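Local coordinates for protein beta-galactosidase (Marinomonas sp. ef1, PDB 6Y2K) that hydrolyses terminal, non-reducing beta-D-galactose residues in beta-galactosides as a cold-active, hexameric beta-galactosidase of glycoside hydrolase family 42 from an Antarctic bacterium, at residues 19-24 / 62-67; 25-30 / 381-386. All coordinates share one frame; numbering follows the deposited sequence.

Contact 1: residues 19-24 / 62-67; sequences EDAQHM and HSQGLK
The two glutamines at the water-bridged edge of this helix-to-turn contact, Gln-22 and Gln-64, cross obliquely with their amide planes 87° apart. Gln-22 runs out extended beyond CG, whereas Gln-64 folds back at its second torsion (chi2 -60°), so that its amide comes to lie beside the aliphatic part of the other chain: Gln-64 OE1 is 3.6 Å from Gln-22 CG. The amides do not bond directly. Each donates an N-H to one shared water, 3.0 Å from Gln-22 NE2 and 3.0 Å from Gln-64 NE2, which bridges the partly exposed margin. Beneath this polar edge, Gln-64 turns its methylene to the helix, CG resting 3.7 Å from Ala-21 CB. Leu-66 enters from the buried side with one branch: CD1 sits 4.0 Å from the Ala-21 methyl and, at 4.2 Å, reaches Met-24 SD. An alanine in place of Gln-64 would lose the CG packing on Ala-21 and one arm of the water bridge, and would probably open this margin to solvent. Gly-65, at positive phi, is the C-prime residue of a Schellman motif that ends helix 52-63 and sends the chain on through Leu-66 into strand 67-71. Met-24 and Leu-66 both also pack on Val-32 of strand 29-34, as expected where two neighbouring outer helices flank a strand of a TIM barrel.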
ATOM      1  N   GLU A  19     -33.882  47.921  13.501  1.00 23.16           N
ATOM      2  CA  GLU A  19     -33.936  46.891  12.455  1.00 24.85           C
ATOM      3  C   GLU A  19     -33.368  45.541  12.926  1.00 22.83           C
ATOM      4  O   GLU A  19     -33.963  44.506  12.643  1.00 22.55           O
ATOM      5  CB  GLU A  19     -33.205  47.370  11.186  1.00 27.02           C
ATOM      6  CG  GLU A  19     -32.958  46.311  10.102  1.00 30.24           C
ATOM      7  CD  GLU A  19     -34.229  45.645   9.589  1.00 32.82           C
ATOM      8  OE1 GLU A  19     -35.299  46.296   9.649  1.00 37.77           O
ATOM      9  OE2 GLU A  19     -34.165  44.481   9.118  1.00 32.55           O
ATOM     10  N   ASP A  20     -32.228  45.558  13.625  1.00 21.58           N
ATOM     11  CA  ASP A  20     -31.609  44.322  14.119  1.00 20.95           C
ATOM     12  C   ASP A  20     -32.608  43.568  14.990  1.00 20.36           C
ATOM     13  O   ASP A  20     -32.834  42.375  14.789  1.00 19.65           O
ATOM     14  CB  ASP A  20     -30.326  44.585  14.936  1.00 20.99           C
ATOM     15  CG  ASP A  20     -29.100  44.929  14.074  1.00 21.48           C
ATOM     16  OD1 ASP A  20     -28.978  44.460  12.920  1.00 22.63           O
ATOM     17  OD2 ASP A  20     -28.225  45.646  14.587  1.00 21.01           O
ATOM     18  N   ALA A  21     -33.210  44.278  15.944  1.00 19.91           N
ATOM     19  CA  ALA A  21     -34.131  43.670  16.901  1.00 20.27           C
ATOM     20  C   ALA A  21     -35.400  43.125  16.237  1.00 20.34           C
ATOM     21  O   ALA A  21     -35.875  42.049  16.599  1.00 21.29           O
ATOM     22  CB  ALA A  21     -34.483  44.665  18.000  1.00 20.36           C
ATOM     23  N   GLN A  22     -35.934  43.861  15.263  1.00 21.17           N
ATOM     24  CA  GLN A  22     -37.117  43.426  14.496  1.00 21.50           C
ATOM     25  C   GLN A  22     -36.807  42.168  13.674  1.00 20.68           C
ATOM     26  O   GLN A  22     -37.583  41.219  13.672  1.00 20.71           O
ATOM     27  CB  GLN A  22     -37.617  44.552  13.579  1.00 21.99           C
ATOM     28  CG  GLN A  22     -38.231  45.719  14.341  1.00 22.59           C
ATOM     29  CD  GLN A  22     -38.542  46.929  13.474  1.00 23.69           C
ATOM     30  OE1 GLN A  22     -37.871  47.198  12.469  1.00 23.92           O
ATOM     31  NE2 GLN A  22     -39.560  47.681  13.879  1.00 24.27           N
ATOM     32  N   HIS A  23     -35.656  42.176  13.014  1.00 19.90           N
ATOM     33  CA  HIS A  23     -35.173  41.037  12.230  1.00 19.85           C
ATOM     34  C   HIS A  23     -35.001  39.799  13.142  1.00 19.97           C
ATOM     35  O   HIS A  23     -35.485  38.715  12.817  1.00 20.47           O
ATOM     36  CB  HIS A  23     -33.864  41.422  11.522  1.00 19.76           C
ATOM     37  CG  HIS A  23     -33.484  40.534  10.376  1.00 19.29           C
ATOM     38  ND1 HIS A  23     -32.525  40.894   9.456  1.00 19.40           N
ATOM     39  CD2 HIS A  23     -33.921  39.309  10.002  1.00 19.19           C
ATOM     40  CE1 HIS A  23     -32.383  39.927   8.568  1.00 19.35           C
ATOM     41  NE2 HIS A  23     -33.222  38.954   8.874  1.00 19.43           N
ATOM     42  N   MET A  24     -34.376  39.970  14.302  1.00 19.68           N
ATOM     43  CA  MET A  24     -34.254  38.874  15.280  1.00 20.26           C
ATOM     44  C   MET A  24     -35.617  38.238  15.606  1.00 21.17           C
ATOM     45  O   MET A  24     -35.775  37.018  15.584  1.00 19.73           O
ATOM     46  CB  MET A  24     -33.603  39.376  16.577  1.00 19.62           C
ATOM     47  CG  MET A  24     -32.111  39.657  16.460  1.00 19.32           C
ATOM     48  SD  MET A  24     -31.473  40.591  17.861  1.00 19.29           S
ATOM     49  CE  MET A  24     -29.864  41.059  17.221  1.00 18.73           C
ATOM     50  N   HIS A  62     -35.954  45.278  24.503  1.00 23.06           N
ATOM     51  CA  HIS A  62     -37.178  45.072  25.289  1.00 23.89           C
ATOM     52  C   HIS A  62     -38.452  45.383  24.494  1.00 24.70           C
ATOM     53  O   HIS A  62     -39.429  44.641  24.579  1.00 24.02           O
ATOM     54  CB  HIS A  62     -37.159  45.920  26.559  1.00 24.36           C
ATOM     55  CG  HIS A  62     -38.263  45.595  27.516  1.00 24.70           C
ATOM     56  ND1 HIS A  62     -38.402  44.350  28.095  1.00 25.78           N
ATOM     57  CD2 HIS A  62     -39.275  46.353  28.002  1.00 25.77           C
ATOM     58  CE1 HIS A  62     -39.456  44.355  28.894  1.00 25.71           C
ATOM     59  NE2 HIS A  62     -40.005  45.557  28.853  1.00 25.67           N
ATOM     60  N   SER A  63     -38.421  46.458  23.709  1.00 25.90           N
ATOM     61  CA  SER A  63     -39.588  46.893  22.923  1.00 27.08           C
ATOM     62  C   SER A  63     -40.032  45.884  21.847  1.00 27.52           C
ATOM     63  O   SER A  63     -41.185  45.916  21.405  1.00 26.39           O
ATOM     64  CB  SER A  63     -39.316  48.248  22.269  1.00 27.70           C
ATOM     65  OG  SER A  63     -38.436  48.102  21.168  1.00 29.42           O
ATOM     66  N   GLN A  64     -39.117  45.004  21.431  1.00 26.75           N
ATOM     67  CA  GLN A  64     -39.435  43.912  20.511  1.00 26.60           C
ATOM     68  C   GLN A  64     -39.727  42.588  21.211  1.00 25.79           C
ATOM     69  O   GLN A  64     -39.892  41.573  20.545  1.00 26.15           O
ATOM     70  CB  GLN A  64     -38.294  43.745  19.498  1.00 26.79           C
ATOM     71  CG  GLN A  64     -38.086  44.980  18.645  1.00 27.58           C
ATOM     72  CD  GLN A  64     -39.315  45.339  17.831  1.00 28.17           C
ATOM     73  OE1 GLN A  64     -39.983  44.462  17.280  1.00 30.67           O
ATOM     74  NE2 GLN A  64     -39.616  46.626  17.743  1.00 27.67           N
ATOM     75  N   GLY A  65     -39.829  42.603  22.541  1.00 25.38           N
ATOM     76  CA  GLY A  65     -40.105  41.400  23.330  1.00 25.33           C
ATOM     77  C   GLY A  65     -38.923  40.469  23.550  1.00 25.11           C
ATOM     78  O   GLY A  65     -39.117  39.331  23.966  1.00 26.06           O
ATOM     79  N   LEU A  66     -37.704  40.949  23.297  1.00 23.95           N
ATOM     80  CA  LEU A  66     -36.493  40.137  23.466  1.00 23.35           C
ATOM     81  C   LEU A  66     -35.994  40.208  24.899  1.00 22.86           C
ATOM     82  O   LEU A  66     -35.893  41.295  25.471  1.00 23.51           O
ATOM     83  CB  LEU A  66     -35.399  40.599  22.504  1.00 22.64           C
ATOM     84  CG  LEU A  66     -35.804  40.498  21.030  1.00 22.70           C
ATOM     85  CD1 LEU A  66     -34.923  41.363  20.145  1.00 22.38           C
ATOM     86  CD2 LEU A  66     -35.793  39.040  20.577  1.00 23.19           C
ATOM     87  N   LYS A  67     -35.698  39.043  25.468  1.00 22.01           N
ATOM     88  CA  LYS A  67     -35.146  38.917  26.807  1.00 22.21           C
ATOM     89  C   LYS A  67     -33.630  38.957  26.725  1.00 21.05           C
ATOM     90  O   LYS A  67     -33.045  38.275  25.890  1.00 21.31           O
ATOM     91  CB  LYS A  67     -35.579  37.593  27.433  1.00 24.54           C
ATOM     92  CG  LYS A  67     -37.064  37.507  27.748  1.00 26.49           C
ATOM     93  CD  LYS A  67     -37.362  36.263  28.573  1.00 28.79           C
ATOM     94  CE  LYS A  67     -38.741  36.329  29.212  1.00 30.86           C
ATOM     95  NZ  LYS A  67     -39.804  36.533  28.189  1.00 32.86           N
TER
HETATM   96  O   HOH W   1     -41.777  47.239  15.778  1.00 40.05           O

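Contact 2: residues 25-30 / 381-386; sequences RRIGIQ and EATLVA
Helix 17-27 ends against the side of helix 377-395, and the backbones come close, with 4.8 Å between Ile-27 CA and Thr-383 CA. Gly-28 leaves the helix at positive phi (109°) in a Schellman motif, which turns the chain toward strand 29-34. A beta-carbon on Gly-28 would collide with Ala-386 CB and with the preceding carbonyl oxygen, so both the turn and the neighbouring helix restrict this position. The close approach lets the carbonyl of Ile-27 face the other helix: its O takes a nearly straight CA-H...O contact from Thr-383 CA, at 3.5 Å with 164° at the hydrogen, and Ala-386 CB lies 3.8 Å from that O. A water donates to Thr-383 O at 2.8 Å and, weakly, to Ile-27 O. The side chains of Ile-27 and Thr-383 cross at about a right angle. The Ile-27 CG2 methyl, anti to the backbone N, touches two partners, 3.8 Å from Ala-382 CB and 3.6 Å from Thr-383 OG1. That hydroxyl, held beside its own backbone N (chi1 -60°), is hydrogen-bonded to Ala-379 O one turn earlier, and so meets the isoleucine by packing alone. With no direct conventional hydrogen bond between the segments, the join rests on Ile-27 set against two alanines and a threonine, on close backbones and one water held weakly on one side, a chemistry that implies fit of shape more than polar pairing.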
ATOM      1  N   ARG A  25     -36.593  39.092  15.882  1.00 22.67           N
ATOM      2  CA  ARG A  25     -37.952  38.644  16.193  0.50 23.42           C
ATOM      3  C   ARG A  25     -38.539  37.838  15.027  1.00 23.55           C
ATOM      4  O   ARG A  25     -39.107  36.767  15.248  1.00 23.57           O
ATOM      5  CB  ARG A  25     -38.851  39.841  16.554  0.50 24.10           C
ATOM      6  CG  ARG A  25     -40.254  39.481  17.031  0.50 24.84           C
ATOM      7  CD  ARG A  25     -41.066  40.732  17.364  0.50 25.70           C
ATOM      8  NE  ARG A  25     -42.211  40.418  18.215  0.50 26.81           N
ATOM      9  CZ  ARG A  25     -43.025  41.325  18.747  0.50 28.08           C
ATOM     10  NH1 ARG A  25     -42.826  42.618  18.525  0.50 28.59           N
ATOM     11  NH2 ARG A  25     -44.038  40.936  19.506  0.50 28.57           N
ATOM     12  N   ARG A  26     -38.377  38.334  13.798  1.00 23.38           N
ATOM     13  CA  ARG A  26     -38.908  37.650  12.603  1.00 23.59           C
ATOM     14  C   ARG A  26     -38.383  36.224  12.465  1.00 22.90           C
ATOM     15  O   ARG A  26     -39.121  35.330  12.070  1.00 21.44           O
ATOM     16  CB  ARG A  26     -38.599  38.425  11.311  1.00 24.69           C
ATOM     17  CG  ARG A  26     -39.384  39.724  11.167  1.00 26.25           C
ATOM     18  CD  ARG A  26     -39.395  40.269   9.738  1.00 26.85           C
ATOM     19  NE  ARG A  26     -38.093  40.726   9.241  1.00 26.85           N
ATOM     20  CZ  ARG A  26     -37.527  41.914   9.491  1.00 27.50           C
ATOM     21  NH1 ARG A  26     -36.337  42.198   8.956  1.00 27.54           N
ATOM     22  NH2 ARG A  26     -38.115  42.824  10.274  1.00 27.49           N
ATOM     23  N   ILE A  27     -37.107  36.030  12.785  1.00 21.83           N
ATOM     24  CA  ILE A  27     -36.475  34.705  12.736  1.00 21.53           C
ATOM     25  C   ILE A  27     -37.047  33.755  13.795  1.00 20.95           C
ATOM     26  O   ILE A  27     -37.106  32.552  13.568  1.00 21.57           O
ATOM     27  CB  ILE A  27     -34.931  34.830  12.830  1.00 21.44           C
ATOM     28  CG1 ILE A  27     -34.389  35.485  11.546  1.00 21.48           C
ATOM     29  CG2 ILE A  27     -34.261  33.476  13.049  1.00 21.45           C
ATOM     30  CD1 ILE A  27     -33.014  36.098  11.684  1.00 21.76           C
ATOM     31  N   GLY A  28     -37.492  34.291  14.925  1.00 20.44           N
ATOM     32  CA  GLY A  28     -37.930  33.483  16.068  1.00 20.81           C
ATOM     33  C   GLY A  28     -36.995  33.523  17.265  1.00 20.73           C
ATOM     34  O   GLY A  28     -37.184  32.759  18.222  1.00 20.92           O
ATOM     35  N   ILE A  29     -35.999  34.415  17.220  1.00 20.38           N
ATOM     36  CA  ILE A  29     -35.078  34.635  18.336  0.50 20.38           C
ATOM     37  C   ILE A  29     -35.852  35.240  19.510  1.00 20.53           C
ATOM     38  O   ILE A  29     -36.614  36.187  19.321  1.00 19.90           O
ATOM     39  CB  ILE A  29     -33.940  35.613  17.949  0.50 20.23           C
ATOM     40  CG1 ILE A  29     -33.096  35.084  16.772  0.50 20.33           C
ATOM     41  CG2 ILE A  29     -33.033  35.891  19.134  0.50 20.19           C
ATOM     42  CD1 ILE A  29     -32.493  33.717  16.991  0.50 20.20           C
ATOM     43  N   GLN A  30     -35.648  34.695  20.711  1.00 20.51           N
ATOM     44  CA  GLN A  30     -36.297  35.188  21.935  1.00 21.03           C
ATOM     45  C   GLN A  30     -35.333  35.764  22.985  1.00 21.29           C
ATOM     46  O   GLN A  30     -35.778  36.537  23.855  1.00 19.74           O
ATOM     47  CB  GLN A  30     -37.125  34.067  22.570  1.00 22.01           C
ATOM     48  CG  GLN A  30     -38.309  33.620  21.728  1.00 22.22           C
ATOM     49  CD  GLN A  30     -39.135  32.551  22.416  1.00 23.80           C
ATOM     50  OE1 GLN A  30     -39.101  31.376  22.045  1.00 23.33           O
ATOM     51  NE2 GLN A  30     -39.880  32.958  23.437  1.00 25.28           N
ATOM     52  N   GLU A 381     -32.082  28.477   8.442  1.00 19.90           N
ATOM     53  CA  GLU A 381     -32.140  27.239   9.241  1.00 18.98           C
ATOM     54  C   GLU A 381     -32.738  27.475  10.632  1.00 18.81           C
ATOM     55  O   GLU A 381     -33.534  26.659  11.111  1.00 18.08           O
ATOM     56  CB  GLU A 381     -30.756  26.565   9.332  1.00 18.62           C
ATOM     57  CG  GLU A 381     -30.217  26.136   7.966  1.00 18.52           C
ATOM     58  CD  GLU A 381     -29.022  25.181   7.999  1.00 18.44           C
ATOM     59  OE1 GLU A 381     -28.848  24.437   8.980  1.00 17.81           O
ATOM     60  OE2 GLU A 381     -28.255  25.159   7.005  1.00 17.64           O
ATOM     61  N   ALA A 382     -32.354  28.586  11.268  1.00 18.81           N
ATOM     62  CA  ALA A 382     -32.926  28.998  12.554  1.00 18.83           C
ATOM     63  C   ALA A 382     -34.437  29.235  12.452  1.00 19.38           C
ATOM     64  O   ALA A 382     -35.201  28.774  13.305  1.00 18.86           O
ATOM     65  CB  ALA A 382     -32.236  30.254  13.075  1.00 18.95           C
ATOM     66  N   THR A 383     -34.846  29.961  11.409  1.00 19.86           N
ATOM     67  CA  THR A 383     -36.263  30.214  11.121  1.00 20.38           C
ATOM     68  C   THR A 383     -37.054  28.902  11.029  1.00 20.88           C
ATOM     69  O   THR A 383     -38.118  28.773  11.630  1.00 20.34           O
ATOM     70  CB  THR A 383     -36.424  31.058   9.832  1.00 20.65           C
ATOM     71  OG1 THR A 383     -35.758  32.318  10.006  1.00 20.25           O
ATOM     72  CG2 THR A 383     -37.898  31.314   9.506  1.00 21.10           C
ATOM     73  N   LEU A 384     -36.494  27.925  10.313  1.00 21.49           N
ATOM     74  CA  LEU A 384     -37.113  26.605  10.151  1.00 21.50           C
ATOM     75  C   LEU A 384     -37.266  25.872  11.482  1.00 21.42           C
ATOM     76  O   LEU A 384     -38.337  25.316  11.760  1.00 20.76           O
ATOM     77  CB  LEU A 384     -36.290  25.742   9.188  1.00 22.41           C
ATOM     78  CG  LEU A 384     -36.940  24.666   8.303  1.00 23.37           C
ATOM     79  CD1 LEU A 384     -35.954  23.534   8.031  1.00 23.23           C
ATOM     80  CD2 LEU A 384     -38.255  24.110   8.810  1.00 23.63           C
ATOM     81  N   VAL A 385     -36.209  25.867  12.303  1.00 20.76           N
ATOM     82  CA  VAL A 385     -36.277  25.224  13.626  1.00 20.31           C
ATOM     83  C   VAL A 385     -37.413  25.847  14.469  1.00 20.92           C
ATOM     84  O   VAL A 385     -38.195  25.117  15.082  1.00 19.99           O
ATOM     85  CB  VAL A 385     -34.922  25.259  14.389  1.00 19.96           C
ATOM     86  CG1 VAL A 385     -35.077  24.775  15.826  1.00 19.75           C
ATOM     87  CG2 VAL A 385     -33.874  24.399  13.684  1.00 19.78           C
ATOM     88  N   ALA A 386     -37.517  27.179  14.479  1.00 21.00           N
ATOM     89  CA  ALA A 386     -38.560  27.864  15.259  1.00 21.77           C
ATOM     90  C   ALA A 386     -39.968  27.409  14.846  1.00 21.97           C
ATOM     91  O   ALA A 386     -40.818  27.153  15.704  1.00 22.51           O
ATOM     92  CB  ALA A 386     -38.427  29.380  15.121  1.00 21.89           C
TER
HETATM   93  O   HOH W   2     -39.801  30.960  12.316  1.00 47.15           O

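Contacts 1 and 2 follow one another along helix 17-27, their centres about 12 Å apart: residues 19-24 pack on the turn that leaves the next long outer helix, 52-63, while residues 25-30 meet helix 377-395, which follows the last barrel strand. Lys-67 N lies 3.0 Å from Gln-30 O, a probable hydrogen bond between strands 67-71 and 29-34, and Met-24 O lies 3.1 Å from Ile-29 N, also a probable bond. Helix 17-27 ties early and late parts of the barrel wall. Neither contact touches another subunit. Both sit where strands 29-34 and 67-71 begin; TIM-barrel glycosidases carry the active site at the opposite, C-terminal strand ends, so neither is likely to line it.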